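Local coordinates for SIS domain protein (Listeria monocytogenes str. 4b F2365, PDB 3FXA) that probably binds phosphosugars through its SIS domain and may act as a sugar-phosphate isomerase, at residues K61-P73 / F167-Y180. Numbering follows the deposited sequence.
Sequences KKLVHSFNCIERP and FDAVIVCLMTYMNY
K62 swings its CG away from the backbone N (chi1 -150°) and bends at chi2, which carries NZ across to D168, whereas F167, with CG beside its backbone N (chi1 -75°), turns a ring face to L63. Segments 61-69 and 167-177 run almost parallel, 8° apart in direction, with axes approaching to 10.1 Å, and illustrate how a buried ion pair can lie beside an apolar seam. K62 NZ donates to D168 OD1 on its syn side (2.8 Å) and also to S66 OG, which holds the ammonium in place; a water takes a weak bond from K62 NZ and donates to D168 OD2. Inside, L63 CD2 sits over the centre of the F167 ring, a CH-pi contact of 3.7 Å to the centroid. I171 CD1 lies over one face of F67, while L174 CD1 meets that ring's edge. Just before E71, whose positive phi closes the helix in a Schellman motif, I70 CD1 packs on L174 CB (3.5 Å). M178 CE lies over one face of the R72 guanidinium, whose NH2 bonds to I41 O. Helix 31-43 touches F67 and L174; L63 and F67 pack on strands 48-51 and 95-99, F167 on 95-99, and Y180 on helix 182-188, setting the pair against the parallel sheet.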
loop_
_atom_site.group_PDB
_atom_site.type_symbol
_atom_site.label_atom_id
_atom_site.label_comp_id
_atom_site.label_asym_id
_atom_site.label_seq_id
_atom_site.Cartn_x
_atom_site.Cartn_y
_atom_site.Cartn_z
ATOM N N LYS A 61 -9.150 2.550 -3.924
ATOM C CA LYS A 61 -7.850 2.995 -4.419
ATOM C C LYS A 61 -7.975 3.645 -5.811
ATOM O O LYS A 61 -7.215 4.567 -6.126
ATOM C CB LYS A 61 -6.841 1.864 -4.402
ATOM C CG LYS A 61 -6.466 1.471 -2.978
ATOM C CD LYS A 61 -5.662 0.186 -2.939
ATOM C CE LYS A 61 -5.391 -0.239 -1.476
ATOM N NZ LYS A 61 -4.677 -1.539 -1.297
ATOM N N LYS A 62 -8.952 3.189 -6.613
ATOM C CA LYS A 62 -9.139 3.762 -7.956
ATOM C C LYS A 62 -9.698 5.194 -7.784
ATOM O O LYS A 62 -9.182 6.144 -8.392
ATOM C CB LYS A 62 -10.011 2.852 -8.837
ATOM C CG LYS A 62 -9.695 2.945 -10.335
ATOM C CD LYS A 62 -9.953 4.312 -10.897
ATOM C CE LYS A 62 -9.638 4.407 -12.331
ATOM N NZ LYS A 62 -10.131 5.682 -12.919
ATOM N N LEU A 63 -10.705 5.352 -6.927
ATOM C CA LEU A 63 -11.226 6.681 -6.585
ATOM C C LEU A 63 -10.098 7.629 -6.110
ATOM O O LEU A 63 -9.959 8.763 -6.609
ATOM C CB LEU A 63 -12.299 6.627 -5.515
ATOM C CG LEU A 63 -13.756 6.274 -5.856
ATOM C CD1 LEU A 63 -13.943 4.893 -6.457
ATOM C CD2 LEU A 63 -14.607 6.461 -4.605
ATOM N N VAL A 64 -9.291 7.138 -5.177
ATOM C CA VAL A 64 -8.171 7.900 -4.607
ATOM C C VAL A 64 -7.170 8.329 -5.663
ATOM O O VAL A 64 -6.838 9.498 -5.731
ATOM C CB VAL A 64 -7.482 7.104 -3.463
ATOM C CG1 VAL A 64 -6.108 7.732 -3.074
ATOM C CG2 VAL A 64 -8.431 6.964 -2.223
ATOM N N HIS A 65 -6.751 7.423 -6.550
ATOM C CA HIS A 65 -5.847 7.843 -7.623
ATOM C C HIS A 65 -6.448 8.952 -8.529
ATOM O O HIS A 65 -5.829 10.010 -8.748
ATOM C CB HIS A 65 -5.409 6.671 -8.507
ATOM C CG HIS A 65 -4.557 7.098 -9.672
ATOM N ND1 HIS A 65 -3.223 7.425 -9.536
ATOM C CD2 HIS A 65 -4.876 7.355 -10.965
ATOM C CE1 HIS A 65 -2.751 7.823 -10.697
ATOM N NE2 HIS A 65 -3.731 7.791 -11.584
ATOM N N SER A 66 -7.634 8.668 -9.050
ATOM C CA SER A 66 -8.293 9.574 -9.984
ATOM C C SER A 66 -8.694 10.925 -9.395
ATOM O O SER A 66 -8.602 11.939 -10.102
ATOM C CB SER A 66 -9.433 8.863 -10.734
ATOM O OG SER A 66 -8.882 7.802 -11.508
ATOM N N PHE A 67 -9.070 10.958 -8.117
ATOM C CA PHE A 67 -9.383 12.232 -7.438
ATOM C C PHE A 67 -8.095 13.063 -7.381
ATOM O O PHE A 67 -8.089 14.248 -7.758
ATOM C CB PHE A 67 -9.975 12.028 -6.027
ATOM C CG PHE A 67 -11.420 11.703 -6.004
ATOM C CD1 PHE A 67 -12.352 12.539 -6.665
ATOM C CD2 PHE A 67 -11.916 10.651 -5.224
ATOM C CE1 PHE A 67 -13.736 12.264 -6.592
ATOM C CE2 PHE A 67 -13.296 10.394 -5.161
ATOM C CZ PHE A 67 -14.188 11.183 -5.836
ATOM N N ASN A 68 -6.991 12.451 -6.969
ATOM C CA ASN A 68 -5.692 13.145 -6.969
ATOM C C ASN A 68 -5.303 13.682 -8.331
ATOM O O ASN A 68 -4.847 14.817 -8.441
ATOM C CB ASN A 68 -4.572 12.307 -6.357
ATOM C CG ASN A 68 -4.706 12.186 -4.863
ATOM O OD1 ASN A 68 -4.859 13.194 -4.171
ATOM N ND2 ASN A 68 -4.604 10.975 -4.340
ATOM N N CYS A 69 -5.560 12.904 -9.383
ATOM C CA CYS A 69 -5.265 13.337 -10.734
ATOM C C CYS A 69 -5.952 14.639 -11.153
ATOM O O CYS A 69 -5.401 15.364 -11.981
ATOM C CB CYS A 69 -5.601 12.238 -11.743
ATOM S SG CYS A 69 -4.548 10.833 -11.669
ATOM N N ILE A 70 -7.131 14.922 -10.564
ATOM C CA ILE A 70 -7.890 16.131 -10.867
ATOM C C ILE A 70 -7.813 17.178 -9.742
ATOM O O ILE A 70 -8.723 17.999 -9.560
ATOM C CB ILE A 70 -9.346 15.840 -11.274
ATOM C CG1 ILE A 70 -10.189 15.275 -10.135
ATOM C CG2 ILE A 70 -9.362 14.920 -12.481
ATOM C CD1 ILE A 70 -11.676 15.715 -10.221
ATOM N N GLU A 71 -6.704 17.160 -8.994
ATOM C CA GLU A 71 -6.471 18.123 -7.912
ATOM C C GLU A 71 -7.547 18.126 -6.818
ATOM O O GLU A 71 -7.954 19.200 -6.353
ATOM C CB GLU A 71 -6.187 19.521 -8.495
ATOM C CG GLU A 71 -4.789 19.669 -9.027
ATOM C CD GLU A 71 -3.735 19.810 -7.916
ATOM O OE1 GLU A 71 -4.062 20.342 -6.812
ATOM O OE2 GLU A 71 -2.579 19.422 -8.164
ATOM N N ARG A 72 -8.061 16.931 -6.505
ATOM C CA ARG A 72 -8.975 16.713 -5.388
ATOM C C ARG A 72 -8.210 15.769 -4.457
ATOM O O ARG A 72 -8.280 14.531 -4.614
ATOM C CB ARG A 72 -10.332 16.134 -5.812
ATOM C CG ARG A 72 -11.115 17.050 -6.758
ATOM C CD ARG A 72 -10.972 18.477 -6.303
ATOM N NE ARG A 72 -11.839 18.891 -5.228
ATOM C CZ ARG A 72 -11.619 19.985 -4.503
ATOM N NH1 ARG A 72 -10.548 20.739 -4.723
ATOM N NH2 ARG A 72 -12.455 20.311 -3.545
ATOM N N PRO A 73 -7.415 16.337 -3.492
ATOM C CA PRO A 73 -6.638 15.472 -2.588
ATOM C C PRO A 73 -7.466 14.343 -2.005
ATOM O O PRO A 73 -8.605 14.578 -1.559
ATOM C CB PRO A 73 -6.197 16.402 -1.466
ATOM C CG PRO A 73 -6.500 17.746 -1.881
ATOM C CD PRO A 73 -7.175 17.761 -3.184
ATOM N N PHE A 167 -17.842 6.543 -10.082
ATOM C CA PHE A 167 -16.949 7.642 -9.691
ATOM C C PHE A 167 -16.101 8.183 -10.860
ATOM O O PHE A 167 -15.769 9.371 -10.864
ATOM C CB PHE A 167 -16.161 7.313 -8.406
ATOM C CG PHE A 167 -17.014 7.395 -7.179
ATOM C CD1 PHE A 167 -17.760 6.307 -6.776
ATOM C CD2 PHE A 167 -17.160 8.597 -6.478
ATOM C CE1 PHE A 167 -18.603 6.377 -5.633
ATOM C CE2 PHE A 167 -17.999 8.688 -5.359
ATOM C CZ PHE A 167 -18.719 7.585 -4.925
ATOM N N ASP A 168 -15.807 7.363 -11.873
ATOM C CA ASP A 168 -15.117 7.863 -13.076
ATOM C C ASP A 168 -15.962 9.002 -13.668
ATOM O O ASP A 168 -15.429 10.028 -14.020
ATOM C CB ASP A 168 -14.896 6.750 -14.136
ATOM C CG ASP A 168 -13.758 5.803 -13.786
ATOM O OD1 ASP A 168 -12.895 6.159 -12.975
ATOM O OD2 ASP A 168 -13.712 4.684 -14.358
ATOM N N ALA A 169 -17.278 8.797 -13.713
ATOM C CA ALA A 169 -18.220 9.799 -14.248
ATOM C C ALA A 169 -18.225 11.041 -13.363
ATOM O O ALA A 169 -18.150 12.160 -13.863
ATOM C CB ALA A 169 -19.624 9.218 -14.406
ATOM N N VAL A 170 -18.292 10.839 -12.052
ATOM C CA VAL A 170 -18.214 11.954 -11.107
ATOM C C VAL A 170 -16.939 12.758 -11.361
ATOM O O VAL A 170 -16.989 14.007 -11.518
ATOM C CB VAL A 170 -18.312 11.449 -9.634
ATOM C CG1 VAL A 170 -17.929 12.542 -8.612
ATOM C CG2 VAL A 170 -19.683 10.880 -9.377
ATOM N N ILE A 171 -15.809 12.054 -11.480
ATOM C CA ILE A 171 -14.509 12.678 -11.667
ATOM C C ILE A 171 -14.349 13.432 -12.982
ATOM O O ILE A 171 -13.871 14.573 -13.000
ATOM C CB ILE A 171 -13.388 11.626 -11.389
ATOM C CG1 ILE A 171 -13.364 11.326 -9.891
ATOM C CG2 ILE A 171 -12.037 12.090 -11.876
ATOM C CD1 ILE A 171 -12.528 10.125 -9.537
ATOM N N VAL A 172 -14.765 12.802 -14.078
ATOM C CA VAL A 172 -14.736 13.423 -15.400
ATOM C C VAL A 172 -15.630 14.672 -15.372
ATOM O O VAL A 172 -15.212 15.730 -15.857
ATOM C CB VAL A 172 -15.174 12.452 -16.503
ATOM C CG1 VAL A 172 -15.361 13.183 -17.827
ATOM C CG2 VAL A 172 -14.150 11.322 -16.685
ATOM N N CYS A 173 -16.824 14.546 -14.779
ATOM C CA CYS A 173 -17.744 15.684 -14.621
ATOM C C CYS A 173 -17.090 16.831 -13.844
ATOM O O CYS A 173 -17.204 18.001 -14.265
ATOM C CB CYS A 173 -19.055 15.277 -13.991
ATOM S SG CYS A 173 -20.229 16.607 -14.096
ATOM N N LEU A 174 -16.374 16.498 -12.769
ATOM C CA LEU A 174 -15.611 17.506 -11.982
ATOM C C LEU A 174 -14.579 18.318 -12.785
ATOM O O LEU A 174 -14.399 19.509 -12.517
ATOM C CB LEU A 174 -14.951 16.857 -10.725
ATOM C CG LEU A 174 -15.956 16.524 -9.609
ATOM C CD1 LEU A 174 -15.336 15.537 -8.593
ATOM C CD2 LEU A 174 -16.452 17.807 -8.903
HETATM N N MSE A 175 -13.939 17.717 -13.790
HETATM C CA MSE A 175 -12.919 18.425 -14.589
HETATM C C MSE A 175 -13.533 19.638 -15.287
HETATM O O MSE A 175 -12.974 20.737 -15.271
HETATM C CB MSE A 175 -12.272 17.491 -15.594
HETATM C CG MSE A 175 -11.431 16.402 -14.936
HETATM SE SE MSE A 175 -10.860 15.002 -16.165
HETATM C CE MSE A 175 -9.648 16.003 -17.247
ATOM N N THR A 176 -14.723 19.419 -15.837
ATOM C CA THR A 176 -15.495 20.498 -16.484
ATOM C C THR A 176 -16.110 21.435 -15.430
ATOM O O THR A 176 -16.008 22.672 -15.570
ATOM C CB THR A 176 -16.563 19.934 -17.455
ATOM O OG1 THR A 176 -15.905 19.229 -18.520
ATOM C CG2 THR A 176 -17.398 21.079 -18.054
ATOM N N TYR A 177 -16.722 20.868 -14.378
ATOM C CA TYR A 177 -17.383 21.625 -13.294
ATOM C C TYR A 177 -16.434 22.619 -12.638
ATOM O O TYR A 177 -16.825 23.736 -12.347
ATOM C CB TYR A 177 -17.931 20.671 -12.202
ATOM C CG TYR A 177 -18.822 21.311 -11.161
ATOM C CD1 TYR A 177 -18.280 21.992 -10.066
ATOM C CD2 TYR A 177 -20.214 21.208 -11.240
ATOM C CE1 TYR A 177 -19.105 22.579 -9.098
ATOM C CE2 TYR A 177 -21.043 21.794 -10.279
ATOM C CZ TYR A 177 -20.484 22.482 -9.213
ATOM O OH TYR A 177 -21.325 23.050 -8.297
HETATM N N MSE A 178 -15.202 22.184 -12.399
HETATM C CA MSE A 178 -14.185 23.005 -11.708
HETATM C C MSE A 178 -13.218 23.745 -12.635
HETATM O O MSE A 178 -12.283 24.400 -12.130
HETATM C CB MSE A 178 -13.375 22.104 -10.776
HETATM C CG MSE A 178 -14.227 21.318 -9.787
HETATM SE SE MSE A 178 -13.078 20.377 -8.565
HETATM C CE MSE A 178 -12.522 21.861 -7.409
ATOM N N ASN A 179 -13.407 23.643 -13.959
ATOM C CA ASN A 179 -12.537 24.294 -14.960
ATOM C C ASN A 179 -11.077 23.850 -14.782
ATOM O O ASN A 179 -10.159 24.668 -14.754
ATOM C CB ASN A 179 -12.695 25.831 -14.900
ATOM C CG ASN A 179 -14.131 26.288 -15.111
ATOM O OD1 ASN A 179 -14.696 27.000 -14.279
ATOM N ND2 ASN A 179 -14.724 25.877 -16.222
ATOM N N TYR A 180 -10.893 22.534 -14.615
ATOM C CA TYR A 180 -9.583 21.919 -14.440
ATOM C C TYR A 180 -8.796 22.097 -15.742
ATOM O O TYR A 180 -9.385 21.969 -16.829
ATOM C CB TYR A 180 -9.745 20.431 -14.049
ATOM C CG TYR A 180 -8.450 19.697 -13.799
ATOM C CD1 TYR A 180 -7.634 20.057 -12.728
ATOM C CD2 TYR A 180 -8.067 18.607 -14.579
ATOM C CE1 TYR A 180 -6.441 19.384 -12.473
ATOM C CE2 TYR A 180 -6.867 17.911 -14.327
ATOM C CZ TYR A 180 -6.061 18.323 -13.264
ATOM O OH TYR A 180 -4.874 17.686 -12.956
HETATM O O HOH W 1 -11.378 3.431 -14.733
#